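PDB 1YZV: ribonuclease mar1, putative from Trypanosoma cruzi, which is of unproven function, possibly a ribonuclease, but belongs to the isochorismatase family of enzymes. Local coordinates for residues Gly17-Ala22 against Glu109-Val114; Pro103-Pro108 against Met134-Val139; Arg11-Tyr16 against Met178-Asp183; Ser61-Thr66 against Arg81-Ala86; Thr127-Leu132 against Gln161-Asp166. One frame throughout, in Å; residues are numbered along the deposited sequence.

How the contacts relate
Five contacts tie together a six-stranded parallel sheet, strand order 3-2-1-4-5-6, and its covering helices. Contact 1 joins the central strands 20-26 and 110-118. Contact 2, centred about 8 Å from contact 1, meets it where Val110 O accepts from Lys136 NZ, just ahead of strand 137-146. Contact 3, about 11 Å from contact 1 between centres, pairs the N-terminal loop with helix 173-181, late in the chain, so the other four fall between its segments. Contact 4 precedes contact 5; their centres are about 23 Å apart, on opposite sides of the chain's centre. Together they join strands, connections and N-terminal loop into one alpha/beta domain, and contacts 3 and 5 extend to the subunit interfaces.

Contact 1. Residues Gly17-Ala22 against Glu109-Val114; sequences GSCKTA and EVEQVV
Lys20 pairs with Val110, and Ala22 with Val113, as two neighbouring parallel strands come together, their short axes 33° apart. Four backbone hydrogen bonds zip them: Lys20 N to Glu109 O (2.8 Å), Ala22 N to Gln112 O (3.0 Å), Val114 N to Ala22 O (2.8 Å), and a weak one from Glu111 N to Lys20 O. The register slips by one residue between Lys20 and Thr21, a beta bulge that takes in Glu111.

Among polar side chains, Gln112 NE2 donates to Thr21 OG1 at 3.0 Å, almost straight and close to the amide plane. OE1 of the same amide accepts from Lys14 N, which fixes its flip. Cys19 SG lies against this amide, 3.5 Å from Gln112 CD, while its CB rests on the carboxylate carbon of Glu111, whose charge is paired with Lys14. A water bridges Lys20 NZ and Glu109 OE2 at the exposed end.

The apolar part is small: Ala22 CB touches Val110 CG1 and Val113 CG2, each at 4.0 Å, on the face that also carries Lys20.

Gln112 is thus a buried amide engaged at both its N and its O, linking the strand pair to the N-terminal loop.

Contact 2. Residues Pro103-Pro108 against Met134-Val139; sequences PLVDLP and MKKKVV
Lys136 reaches Val105 by a kink at chi2 (-66°), which swings CD aside before the chain runs out extended to NZ; Met134 bends at chi3 (63°), turning its methyl CE toward Val105 and Asp106. Lys136 NZ donates to Val105 O at 3.1 Å, nearly in line with the carbonyl, and Leu107 O lies 3.0 Å from NZ. It also donates to Val110 O. Two waters also bond to NZ, one joining it to Asp106 OD1 and the other to Pro108 O. Asp106 OD1 stays 5.3 Å from Lys136 NZ, so the opposite charges meet through water. Met134 CE packs on Val105 CG1 at 4.1 Å and lies 3.9 Å from Asp106 OD1. A single lysine thus bonds two carbonyls directly and a third, Pro108 O, through water, with Asp106 at the centre of an inverse gamma turn. Past the Schellman motif at Lys135, this is the helix 120-133 to strand 137-146 connection of a parallel alpha/beta fold, joined to the loop leading into strand 110-118.

Contact 3. Residues Arg11-Tyr16 against Met178-Asp183; sequences RLLKHY and MQLLKD
Tyr16 and His15 run past the C-terminal end of helix 173-181 as irregular chain, and Tyr16 N donates to Leu180 O at 3.1 Å, in the carbonyl plane and on a lone pair. The same oxygen receives a CA-H...O contact from His15 CA and lies 3.4 Å above one face of the imidazole, toward its rim. His15 has CG anti to the backbone N (chi1 -171°); Leu181 O sits at the ring edge, 3.3 Å from His15 CD2, and NE2 bonds to Asp186. Lys182, with positive phi, ends the helix and sends NZ to Leu13 O at 2.8 Å and to Gln179 O at 2.6 Å, tying the last turn to the loop. The N-terminal segment is thereby held to the helix that follows edge strand 168-171 of the alpha/beta fold. Leu13 CD1 packs on Leu180 CG at 4.2 Å. Gln179 OE1, bonded to Tyr169 OH, meets Leu13 CD1 (3.7 Å) and Leu12 CD2, the side chains crossing at about a right angle. Leu12 also packs on Ala129 of the second subunit.

Contact 4. Residues Ser61-Thr66 against Arg81-Ala86; sequences SVYIVT and RLPPDA
Tyr63 carries this contact, with Pro83 lying over one face of its ring. Chi1 of -160° sets Tyr63 CG anti to the backbone N, and chi2 of -79° turns one ring face to the proline. Pro83 CD stands 3.9 Å from the centroid of the Tyr63 ring and only 12° off the ring normal, a CH-pi contact over the centre of the face; Pro83 CG sits further back, 3.8 Å from Tyr63 CG. The two side chains cross at about a right angle.

Leu82 comes in through a single methyl. The end of its chain comes nearer the strand than its CB bond points, and Leu82 CD2 meets Val65 CG2 at 3.7 Å and Tyr63 CE1 at 3.9 Å. Ala86 CB touches Tyr63 CD1 at 4.1 Å, and Ala86 CA makes a CA-H...O contact of 3.4 Å with Tyr63 O. A water bridges Tyr63 N and Asp85 O.

Pro83 to Ala86 form a type I beta turn, closed by Ala86 N to Pro83 O. The turn comes just before strand 87-91, the sheet neighbour of strand 61-68. Helix 39-56 packs alongside: Tyr63 OH bonds to Ala46 O, Pro83 packs on Ala50, and Asp85 OD1 bonds to His53 NE2.

Contact 5. Residues Thr127-Leu132 against Gln161-Asp166; sequences TAAALL and QSWSGD
Trp163 meets Leu132 first at its own CB, which lies 4.1 Å from Leu132 CD1. Going outward, Trp163 CD2 is also 4.1 Å from that methyl, and CE3 comes closest to it at 3.6 Å; Leu132 CD1 approaches the indole obliquely. CZ3 then reaches the helix itself, with Ala128 CB at 4.0 Å near the ring plane, at the edge. CH2, at the far corner of the six-membered ring, touches Ala129 CB at 4.1 Å. With only methyls on Ala128 and Ala129, the benzo edge comes close to the backbone of helix 120-133, Trp163 CZ3 lying 4.0 Å from Ala129 N. This is helix-to-loop packing in the alpha/beta fold: the loop joins helix 150-161 to edge strand 168-171, and both Leu132 and Trp163 also rest on Cys168 of that strand. Leu132 turns its other methyl to the next turn of chain, CD2 lying 3.3 Å from Asp166 O, where Asp166 N bonds back to Trp163 O. Arg11 of the third subunit makes a cation-pi contact with Trp163 and a salt bridge with Asp166, while Leu12 of that same subunit packs on the indole.

Contact 1. Residues Gly17-Ala22 against Glu109-Val114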
# COMPACT_ATOMS: atom_id res chain seq x y z
N GLY A 17 -28.68 -3.25 11.32
CA GLY A 17 -30.05 -3.57 10.92
C GLY A 17 -30.29 -3.75 9.43
O GLY A 17 -31.36 -4.16 9.00
N SER A 18 -29.35 -3.33 8.62
CA SER A 18 -29.47 -3.39 7.18
C SER A 18 -29.40 -4.83 6.62
O SER A 18 -29.90 -5.15 5.56
CB SER A 18 -28.33 -2.53 6.61
OG SER A 18 -28.60 -2.11 5.30
N CYS A 19 -28.60 -5.66 7.27
CA CYS A 19 -28.34 -7.01 6.83
C CYS A 19 -27.83 -7.72 8.05
O CYS A 19 -27.56 -7.09 9.08
CB CYS A 19 -27.32 -7.01 5.71
SG CYS A 19 -25.66 -6.33 6.13
N LYS A 20 -27.74 -9.03 7.98
CA LYS A 20 -27.12 -9.80 9.04
C LYS A 20 -25.59 -9.91 8.85
O LYS A 20 -25.08 -9.77 7.73
CB LYS A 20 -27.77 -11.14 9.07
CG LYS A 20 -27.46 -11.96 10.26
CD LYS A 20 -28.68 -12.87 10.55
CE LYS A 20 -28.29 -13.97 11.52
NZ LYS A 20 -29.47 -14.85 11.85
N THR A 21 -24.88 -9.89 10.00
CA THR A 21 -23.42 -9.94 10.04
C THR A 21 -22.96 -11.23 10.72
O THR A 21 -23.52 -11.60 11.74
CB THR A 21 -22.86 -8.74 10.89
OG1 THR A 21 -23.37 -7.53 10.34
CG2 THR A 21 -21.35 -8.67 10.87
N ALA A 22 -22.00 -11.93 10.11
CA ALA A 22 -21.40 -13.15 10.73
C ALA A 22 -20.03 -12.78 11.26
O ALA A 22 -19.24 -12.11 10.60
CB ALA A 22 -21.28 -14.28 9.71
N GLU A 109 -29.44 -12.67 3.23
CA GLU A 109 -29.41 -11.72 4.35
C GLU A 109 -28.03 -11.57 5.04
O GLU A 109 -27.78 -10.56 5.69
CB GLU A 109 -30.43 -12.13 5.40
CG GLU A 109 -30.27 -13.58 5.84
CD GLU A 109 -31.28 -14.04 6.89
OE1 GLU A 109 -32.21 -13.25 7.23
OE2 GLU A 109 -31.09 -15.16 7.42
N VAL A 110 -27.21 -12.63 5.02
CA VAL A 110 -25.87 -12.58 5.61
C VAL A 110 -24.91 -12.00 4.59
O VAL A 110 -24.33 -12.71 3.77
CB VAL A 110 -25.36 -13.95 6.09
CG1 VAL A 110 -24.04 -13.77 6.83
CG2 VAL A 110 -26.38 -14.61 7.00
N GLU A 111 -24.84 -10.68 4.56
CA GLU A 111 -24.14 -9.97 3.51
C GLU A 111 -22.68 -9.69 3.83
O GLU A 111 -21.90 -9.43 2.91
CB GLU A 111 -24.80 -8.63 3.23
CG GLU A 111 -26.12 -8.72 2.49
CD GLU A 111 -26.76 -7.33 2.25
OE1 GLU A 111 -26.02 -6.31 2.19
OE2 GLU A 111 -28.01 -7.29 2.12
N GLN A 112 -22.33 -9.69 5.11
CA GLN A 112 -21.02 -9.24 5.57
C GLN A 112 -20.50 -10.06 6.73
O GLN A 112 -21.25 -10.55 7.56
CB GLN A 112 -21.05 -7.75 5.88
CG GLN A 112 -21.96 -7.38 7.06
CD GLN A 112 -22.33 -5.91 7.10
OE1 GLN A 112 -22.21 -5.18 6.09
NE2 GLN A 112 -22.76 -5.45 8.29
N VAL A 113 -19.19 -10.32 6.68
CA VAL A 113 -18.50 -11.18 7.64
C VAL A 113 -17.36 -10.38 8.20
O VAL A 113 -16.64 -9.69 7.43
CB VAL A 113 -17.98 -12.45 6.92
CG1 VAL A 113 -16.98 -13.22 7.80
CG2 VAL A 113 -19.23 -13.37 6.43
N VAL A 114 -17.27 -10.37 9.52
CA VAL A 114 -16.15 -9.85 10.25
C VAL A 114 -15.28 -11.06 10.60
O VAL A 114 -15.72 -11.98 11.31
CB VAL A 114 -16.62 -9.12 11.52
CG1 VAL A 114 -15.44 -8.75 12.41
CG2 VAL A 114 -17.42 -7.87 11.13
O HOH W 1 -30.25 -7.91 3.54
O HOH W 2 -29.72 -15.89 9.38

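Contact 2. Residues Pro103-Pro108 against Met134-Val139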
# COMPACT_ATOMS: atom_id res chain seq x y z
N PRO A 103 -24.70 -23.35 5.46
CA PRO A 103 -26.09 -22.97 5.76
C PRO A 103 -26.26 -21.78 6.73
O PRO A 103 -27.39 -21.32 7.00
CB PRO A 103 -26.68 -24.23 6.40
CG PRO A 103 -25.65 -25.33 6.20
CD PRO A 103 -24.34 -24.65 6.04
N LEU A 104 -25.15 -21.34 7.32
CA LEU A 104 -25.16 -20.19 8.24
C LEU A 104 -24.85 -18.88 7.55
O LEU A 104 -25.26 -17.83 8.05
CB LEU A 104 -24.16 -20.42 9.37
CG LEU A 104 -24.63 -21.03 10.70
CD1 LEU A 104 -25.86 -21.80 10.61
CD2 LEU A 104 -23.52 -21.85 11.33
N VAL A 105 -24.14 -18.92 6.43
CA VAL A 105 -23.69 -17.72 5.75
C VAL A 105 -24.14 -17.65 4.30
O VAL A 105 -24.21 -16.57 3.72
CB VAL A 105 -22.11 -17.64 5.82
CG1 VAL A 105 -21.43 -18.78 5.07
CG2 VAL A 105 -21.60 -16.33 5.29
N ASP A 106 -24.39 -18.81 3.67
CA ASP A 106 -24.86 -18.82 2.26
C ASP A 106 -26.36 -18.48 2.21
O ASP A 106 -27.16 -19.25 1.70
CB ASP A 106 -24.60 -20.20 1.64
CG ASP A 106 -24.75 -20.22 0.14
OD1 ASP A 106 -24.57 -19.18 -0.55
OD2 ASP A 106 -24.90 -21.36 -0.37
N LEU A 107 -26.72 -17.36 2.81
CA LEU A 107 -28.11 -16.83 2.81
C LEU A 107 -28.00 -15.38 2.35
O LEU A 107 -27.08 -14.69 2.74
CB LEU A 107 -28.71 -16.87 4.22
CG LEU A 107 -28.78 -18.24 4.92
CD1 LEU A 107 -28.97 -18.13 6.44
CD2 LEU A 107 -29.90 -19.06 4.30
N PRO A 108 -28.93 -14.90 1.50
CA PRO A 108 -28.84 -13.53 0.99
C PRO A 108 -28.83 -12.42 2.08
O PRO A 108 -28.15 -11.43 1.91
CB PRO A 108 -30.08 -13.42 0.08
CG PRO A 108 -31.02 -14.34 0.63
CD PRO A 108 -30.17 -15.55 1.03
N MET A 134 -17.89 -16.05 -2.89
CA MET A 134 -19.34 -16.08 -2.64
C MET A 134 -20.03 -14.70 -2.75
O MET A 134 -21.19 -14.56 -2.37
CB MET A 134 -19.60 -16.58 -1.23
CG MET A 134 -19.24 -18.01 -1.03
SD MET A 134 -19.34 -18.51 0.69
CE MET A 134 -21.09 -18.27 1.00
N LYS A 135 -19.26 -13.68 -3.14
CA LYS A 135 -19.71 -12.30 -3.28
C LYS A 135 -20.20 -11.72 -1.96
O LYS A 135 -21.12 -10.91 -1.93
CB LYS A 135 -20.75 -12.17 -4.41
CG LYS A 135 -20.21 -12.64 -5.78
CD LYS A 135 -21.28 -12.46 -6.86
CE LYS A 135 -20.97 -13.22 -8.20
NZ LYS A 135 -22.19 -13.29 -9.15
N LYS A 136 -19.53 -12.08 -0.87
CA LYS A 136 -19.79 -11.48 0.42
C LYS A 136 -18.78 -10.34 0.66
O LYS A 136 -17.66 -10.39 0.17
CB LYS A 136 -19.68 -12.52 1.53
CG LYS A 136 -20.55 -13.78 1.36
CD LYS A 136 -22.02 -13.46 1.44
CE LYS A 136 -22.89 -14.70 1.34
NZ LYS A 136 -24.34 -14.35 1.60
N LYS A 137 -19.16 -9.37 1.48
CA LYS A 137 -18.25 -8.36 2.01
C LYS A 137 -17.53 -9.00 3.16
O LYS A 137 -18.13 -9.76 3.93
CB LYS A 137 -19.04 -7.12 2.50
CG LYS A 137 -18.12 -5.99 3.12
CD LYS A 137 -18.96 -4.77 3.57
CE LYS A 137 -19.35 -3.85 2.38
NZ LYS A 137 -20.68 -3.16 2.63
N VAL A 138 -16.23 -8.82 3.22
CA VAL A 138 -15.45 -9.39 4.33
C VAL A 138 -14.46 -8.36 4.88
O VAL A 138 -13.78 -7.65 4.13
CB VAL A 138 -14.81 -10.78 3.95
CG1 VAL A 138 -14.10 -10.76 2.67
CG2 VAL A 138 -13.89 -11.30 5.06
N VAL A 139 -14.49 -8.17 6.20
CA VAL A 139 -13.65 -7.18 6.86
C VAL A 139 -12.78 -7.90 7.84
O VAL A 139 -13.29 -8.70 8.66
CB VAL A 139 -14.52 -6.12 7.57
CG1 VAL A 139 -13.63 -4.97 8.13
CG2 VAL A 139 -15.49 -5.60 6.59
O HOH W 3 -25.39 -16.35 -0.17
O HOH W 4 -25.28 -11.96 0.45

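Contact 3. Residues Arg11-Tyr16 against Met178-Asp183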
# COMPACT_ATOMS: atom_id res chain seq x y z
N ARG A 11 -18.95 0.81 0.79
CA ARG A 11 -17.57 0.48 0.99
C ARG A 11 -17.22 -0.02 2.40
O ARG A 11 -16.41 -0.91 2.52
CB ARG A 11 -16.64 1.60 0.53
CG ARG A 11 -16.72 2.81 1.26
CD ARG A 11 -15.84 3.81 0.58
NE ARG A 11 -16.34 4.19 -0.75
CZ ARG A 11 -15.82 3.79 -1.91
NH1 ARG A 11 -14.74 3.02 -1.97
NH2 ARG A 11 -16.35 4.25 -3.02
N LEU A 12 -17.93 0.44 3.41
CA LEU A 12 -17.74 -0.02 4.77
C LEU A 12 -18.87 -0.98 5.10
O LEU A 12 -19.82 -1.11 4.32
CB LEU A 12 -17.78 1.18 5.71
CG LEU A 12 -16.64 2.21 5.55
CD1 LEU A 12 -16.93 3.38 6.42
CD2 LEU A 12 -15.30 1.59 5.83
N LEU A 13 -18.79 -1.61 6.28
CA LEU A 13 -19.88 -2.45 6.77
C LEU A 13 -21.15 -1.60 6.83
O LEU A 13 -21.09 -0.41 7.10
CB LEU A 13 -19.57 -2.97 8.17
CG LEU A 13 -18.45 -4.00 8.26
CD1 LEU A 13 -17.98 -4.10 9.69
CD2 LEU A 13 -18.91 -5.35 7.73
N LYS A 14 -22.26 -2.20 6.46
CA LYS A 14 -23.58 -1.59 6.63
C LYS A 14 -23.96 -1.64 8.11
O LYS A 14 -23.40 -2.44 8.92
CB LYS A 14 -24.63 -2.35 5.82
CG LYS A 14 -24.45 -2.22 4.29
CD LYS A 14 -25.55 -2.92 3.50
CE LYS A 14 -25.37 -2.72 2.00
NZ LYS A 14 -26.29 -3.60 1.18
N HIS A 15 -24.91 -0.78 8.45
CA HIS A 15 -25.48 -0.75 9.77
C HIS A 15 -26.08 -2.11 10.08
O HIS A 15 -26.64 -2.78 9.17
CB HIS A 15 -26.56 0.34 9.85
CG HIS A 15 -27.05 0.58 11.23
ND1 HIS A 15 -27.98 -0.25 11.84
CD2 HIS A 15 -26.71 1.50 12.16
CE1 HIS A 15 -28.18 0.16 13.08
NE2 HIS A 15 -27.38 1.19 13.31
N TYR A 16 -25.95 -2.53 11.34
CA TYR A 16 -26.34 -3.86 11.73
C TYR A 16 -27.78 -4.23 11.39
O TYR A 16 -28.07 -5.43 11.23
CB TYR A 16 -26.08 -4.13 13.21
CG TYR A 16 -26.90 -3.31 14.19
CD1 TYR A 16 -28.20 -3.67 14.52
CD2 TYR A 16 -26.34 -2.21 14.83
CE1 TYR A 16 -28.98 -2.90 15.41
CE2 TYR A 16 -27.08 -1.46 15.76
CZ TYR A 16 -28.40 -1.85 16.08
OH TYR A 16 -29.14 -1.06 16.96
N MET A 178 -17.87 0.58 15.48
CA MET A 178 -18.47 1.89 15.22
C MET A 178 -19.00 2.00 13.78
O MET A 178 -19.99 2.69 13.55
CB MET A 178 -17.44 2.99 15.53
CG MET A 178 -17.00 3.00 16.99
SD MET A 178 -18.37 3.39 18.07
CE MET A 178 -19.05 1.79 18.54
N GLN A 179 -18.45 1.19 12.86
CA GLN A 179 -19.04 0.99 11.52
C GLN A 179 -20.43 0.36 11.53
O GLN A 179 -21.32 0.76 10.76
CB GLN A 179 -18.14 0.15 10.60
CG GLN A 179 -16.91 0.88 10.10
CD GLN A 179 -15.89 -0.10 9.47
OE1 GLN A 179 -16.26 -0.94 8.69
NE2 GLN A 179 -14.63 0.01 9.87
N LEU A 180 -20.62 -0.62 12.41
CA LEU A 180 -21.89 -1.32 12.50
C LEU A 180 -22.95 -0.43 13.14
O LEU A 180 -24.11 -0.67 12.92
CB LEU A 180 -21.76 -2.62 13.28
CG LEU A 180 -21.00 -3.69 12.54
CD1 LEU A 180 -20.42 -4.75 13.52
CD2 LEU A 180 -21.90 -4.32 11.43
N LEU A 181 -22.54 0.45 14.06
CA LEU A 181 -23.47 1.33 14.78
C LEU A 181 -23.79 2.67 14.14
O LEU A 181 -24.90 3.19 14.35
CB LEU A 181 -22.99 1.57 16.21
CG LEU A 181 -23.42 0.55 17.27
CD1 LEU A 181 -23.10 -0.89 16.88
CD2 LEU A 181 -22.67 0.90 18.47
N LYS A 182 -22.78 3.34 13.59
CA LYS A 182 -22.92 4.61 12.84
C LYS A 182 -23.25 5.91 13.58
O LYS A 182 -22.92 6.99 13.06
CB LYS A 182 -23.84 4.46 11.60
CG LYS A 182 -23.35 3.30 10.70
CD LYS A 182 -23.50 3.49 9.23
CE LYS A 182 -22.85 2.30 8.42
NZ LYS A 182 -21.30 2.00 8.48
N ASP A 183 -23.76 5.83 14.80
CA ASP A 183 -24.32 6.97 15.48
C ASP A 183 -24.43 6.64 16.99
O ASP A 183 -24.89 5.56 17.37
CB ASP A 183 -25.69 7.28 14.80
CG ASP A 183 -26.33 8.58 15.27
OD1 ASP A 183 -26.39 8.84 16.49
OD2 ASP A 183 -26.93 9.26 14.41

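Contact 4. Residues Ser61-Thr66 against Arg81-Ala86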
# COMPACT_ATOMS: atom_id res chain seq x y z
N SER A 61 -26.96 -10.90 14.10
CA SER A 61 -25.60 -11.41 14.28
C SER A 61 -25.61 -12.91 14.46
O SER A 61 -26.45 -13.43 15.21
CB SER A 61 -24.94 -10.72 15.49
OG SER A 61 -23.60 -11.16 15.67
N VAL A 62 -24.59 -13.57 13.85
CA VAL A 62 -24.28 -14.97 14.05
C VAL A 62 -22.79 -15.10 14.33
O VAL A 62 -21.99 -14.34 13.80
CB VAL A 62 -24.74 -15.85 12.85
CG1 VAL A 62 -24.07 -15.44 11.58
CG2 VAL A 62 -24.53 -17.35 13.14
N TYR A 63 -22.44 -15.95 15.30
CA TYR A 63 -21.04 -16.12 15.75
C TYR A 63 -20.62 -17.56 15.44
O TYR A 63 -21.11 -18.51 16.07
CB TYR A 63 -20.96 -15.81 17.26
CG TYR A 63 -19.60 -15.47 17.80
CD1 TYR A 63 -18.65 -16.48 18.07
CD2 TYR A 63 -19.23 -14.15 18.04
CE1 TYR A 63 -17.39 -16.18 18.53
CE2 TYR A 63 -17.96 -13.85 18.55
CZ TYR A 63 -17.06 -14.88 18.81
OH TYR A 63 -15.80 -14.59 19.31
N ILE A 64 -19.66 -17.67 14.52
CA ILE A 64 -19.16 -18.91 13.98
C ILE A 64 -17.70 -19.12 14.34
O ILE A 64 -16.85 -18.24 14.11
CB ILE A 64 -19.34 -18.93 12.42
CG1 ILE A 64 -20.80 -18.63 12.14
CG2 ILE A 64 -18.79 -20.23 11.82
CD1 ILE A 64 -21.24 -18.86 10.80
N VAL A 65 -17.43 -20.26 14.98
CA VAL A 65 -16.09 -20.64 15.42
C VAL A 65 -15.68 -21.92 14.69
O VAL A 65 -16.46 -22.90 14.60
CB VAL A 65 -16.06 -20.91 16.94
CG1 VAL A 65 -14.65 -21.15 17.40
CG2 VAL A 65 -16.72 -19.73 17.70
N THR A 66 -14.46 -21.93 14.17
CA THR A 66 -13.87 -23.17 13.68
C THR A 66 -12.65 -23.54 14.51
O THR A 66 -12.04 -22.71 15.19
CB THR A 66 -13.48 -23.09 12.21
OG1 THR A 66 -12.57 -21.98 12.00
CG2 THR A 66 -14.72 -22.96 11.36
N ARG A 81 -14.66 -16.24 25.97
CA ARG A 81 -15.98 -16.53 26.51
C ARG A 81 -16.97 -16.56 25.37
O ARG A 81 -17.40 -15.51 24.91
CB ARG A 81 -16.40 -15.46 27.53
CG ARG A 81 -15.48 -15.42 28.76
CD ARG A 81 -15.86 -14.25 29.69
NE ARG A 81 -14.90 -14.11 30.80
CZ ARG A 81 -14.94 -14.80 31.95
NH1 ARG A 81 -15.90 -15.71 32.18
NH2 ARG A 81 -14.01 -14.60 32.89
N LEU A 82 -17.16 -17.74 24.77
CA LEU A 82 -17.98 -17.82 23.60
C LEU A 82 -19.40 -17.46 23.97
O LEU A 82 -19.88 -17.84 25.05
CB LEU A 82 -17.97 -19.25 23.05
CG LEU A 82 -16.63 -19.67 22.45
CD1 LEU A 82 -16.68 -21.15 22.10
CD2 LEU A 82 -16.31 -18.79 21.25
N PRO A 83 -20.12 -16.81 23.06
CA PRO A 83 -21.56 -16.67 23.34
C PRO A 83 -22.25 -18.02 23.44
O PRO A 83 -21.79 -18.98 22.78
CB PRO A 83 -22.09 -15.90 22.11
CG PRO A 83 -20.94 -15.53 21.32
CD PRO A 83 -19.75 -16.27 21.75
N PRO A 84 -23.39 -18.10 24.16
CA PRO A 84 -24.04 -19.40 24.35
C PRO A 84 -24.59 -19.98 23.05
O PRO A 84 -24.63 -21.17 22.90
CB PRO A 84 -25.15 -19.13 25.36
CG PRO A 84 -25.24 -17.64 25.51
CD PRO A 84 -24.00 -17.03 25.00
N ASP A 85 -24.85 -19.12 22.06
CA ASP A 85 -25.32 -19.56 20.76
C ASP A 85 -24.24 -19.59 19.66
O ASP A 85 -24.56 -19.64 18.48
CB ASP A 85 -26.54 -18.72 20.33
CG ASP A 85 -26.23 -17.22 20.17
OD1 ASP A 85 -25.09 -16.77 20.44
OD2 ASP A 85 -27.14 -16.47 19.78
N ALA A 86 -22.97 -19.59 20.04
CA ALA A 86 -21.88 -19.77 19.08
C ALA A 86 -22.04 -21.10 18.36
O ALA A 86 -22.49 -22.06 18.97
CB ALA A 86 -20.53 -19.75 19.79
O HOH W 5 -24.57 -17.40 16.67

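Contact 5. Residues Thr127-Leu132 against Gln161-Asp166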
# COMPACT_ATOMS: atom_id res chain seq x y z
N THR A 127 -9.99 -18.06 3.91
CA THR A 127 -11.40 -17.79 4.21
C THR A 127 -11.87 -16.51 3.52
O THR A 127 -12.96 -16.47 2.96
CB THR A 127 -11.63 -17.73 5.76
OG1 THR A 127 -11.22 -18.96 6.37
CG2 THR A 127 -13.09 -17.44 6.10
N ALA A 128 -11.07 -15.45 3.58
CA ALA A 128 -11.39 -14.20 2.91
C ALA A 128 -11.59 -14.45 1.42
O ALA A 128 -12.56 -13.96 0.84
CB ALA A 128 -10.31 -13.13 3.12
N ALA A 129 -10.66 -15.16 0.81
CA ALA A 129 -10.75 -15.46 -0.60
C ALA A 129 -12.02 -16.22 -0.92
O ALA A 129 -12.68 -15.93 -1.92
CB ALA A 129 -9.50 -16.25 -1.07
N ALA A 130 -12.32 -17.24 -0.13
CA ALA A 130 -13.54 -18.05 -0.33
C ALA A 130 -14.84 -17.21 -0.19
O ALA A 130 -15.77 -17.34 -0.99
CB ALA A 130 -13.55 -19.22 0.66
N LEU A 131 -14.88 -16.30 0.79
CA LEU A 131 -15.99 -15.39 0.96
C LEU A 131 -16.11 -14.43 -0.21
O LEU A 131 -17.21 -14.14 -0.69
CB LEU A 131 -15.87 -14.61 2.29
CG LEU A 131 -16.09 -15.48 3.52
CD1 LEU A 131 -15.59 -14.77 4.76
CD2 LEU A 131 -17.60 -15.85 3.66
N LEU A 132 -14.98 -14.00 -0.75
CA LEU A 132 -15.04 -13.13 -1.91
C LEU A 132 -15.60 -13.89 -3.10
O LEU A 132 -16.37 -13.32 -3.88
CB LEU A 132 -13.68 -12.57 -2.26
CG LEU A 132 -13.12 -11.42 -1.40
CD1 LEU A 132 -11.77 -11.03 -1.94
CD2 LEU A 132 -14.11 -10.23 -1.41
N GLN A 161 -5.28 -6.18 1.78
CA GLN A 161 -5.52 -4.77 1.54
C GLN A 161 -5.58 -4.44 0.04
O GLN A 161 -6.29 -3.52 -0.38
CB GLN A 161 -4.46 -3.92 2.25
CG GLN A 161 -4.61 -3.96 3.80
CD GLN A 161 -3.54 -3.15 4.50
OE1 GLN A 161 -2.36 -3.35 4.22
NE2 GLN A 161 -3.93 -2.31 5.50
N SER A 162 -4.89 -5.20 -0.79
CA SER A 162 -5.07 -5.04 -2.23
C SER A 162 -6.43 -5.57 -2.81
O SER A 162 -6.77 -5.27 -3.95
CB SER A 162 -3.95 -5.73 -2.97
OG SER A 162 -4.26 -7.10 -2.92
N TRP A 163 -7.28 -6.22 -2.01
CA TRP A 163 -8.58 -6.72 -2.52
C TRP A 163 -9.84 -5.84 -2.20
O TRP A 163 -11.02 -6.29 -2.36
CB TRP A 163 -8.83 -8.11 -1.98
CG TRP A 163 -7.79 -9.11 -2.22
CD1 TRP A 163 -6.93 -9.17 -3.26
CD2 TRP A 163 -7.74 -10.39 -1.60
NE1 TRP A 163 -6.19 -10.32 -3.20
CE2 TRP A 163 -6.76 -11.15 -2.27
CE3 TRP A 163 -8.43 -10.98 -0.52
CZ2 TRP A 163 -6.37 -12.39 -1.83
CZ3 TRP A 163 -8.07 -12.26 -0.13
CH2 TRP A 163 -7.09 -12.96 -0.82
N SER A 164 -9.59 -4.63 -1.71
CA SER A 164 -10.68 -3.64 -1.37
C SER A 164 -11.72 -3.47 -2.51
O SER A 164 -12.94 -3.33 -2.29
CB SER A 164 -10.00 -2.28 -1.01
OG SER A 164 -10.87 -1.42 -0.27
N GLY A 165 -11.23 -3.46 -3.73
CA GLY A 165 -12.07 -3.24 -4.90
C GLY A 165 -13.17 -4.26 -5.00
O GLY A 165 -14.28 -3.96 -5.47
N ASP A 166 -12.89 -5.47 -4.51
CA ASP A 166 -13.80 -6.60 -4.62
C ASP A 166 -14.56 -6.90 -3.36
O ASP A 166 -15.30 -7.91 -3.36
CB ASP A 166 -13.01 -7.83 -5.04
CG ASP A 166 -12.56 -7.76 -6.51
OD1 ASP A 166 -13.13 -6.96 -7.32
OD2 ASP A 166 -11.60 -8.47 -6.82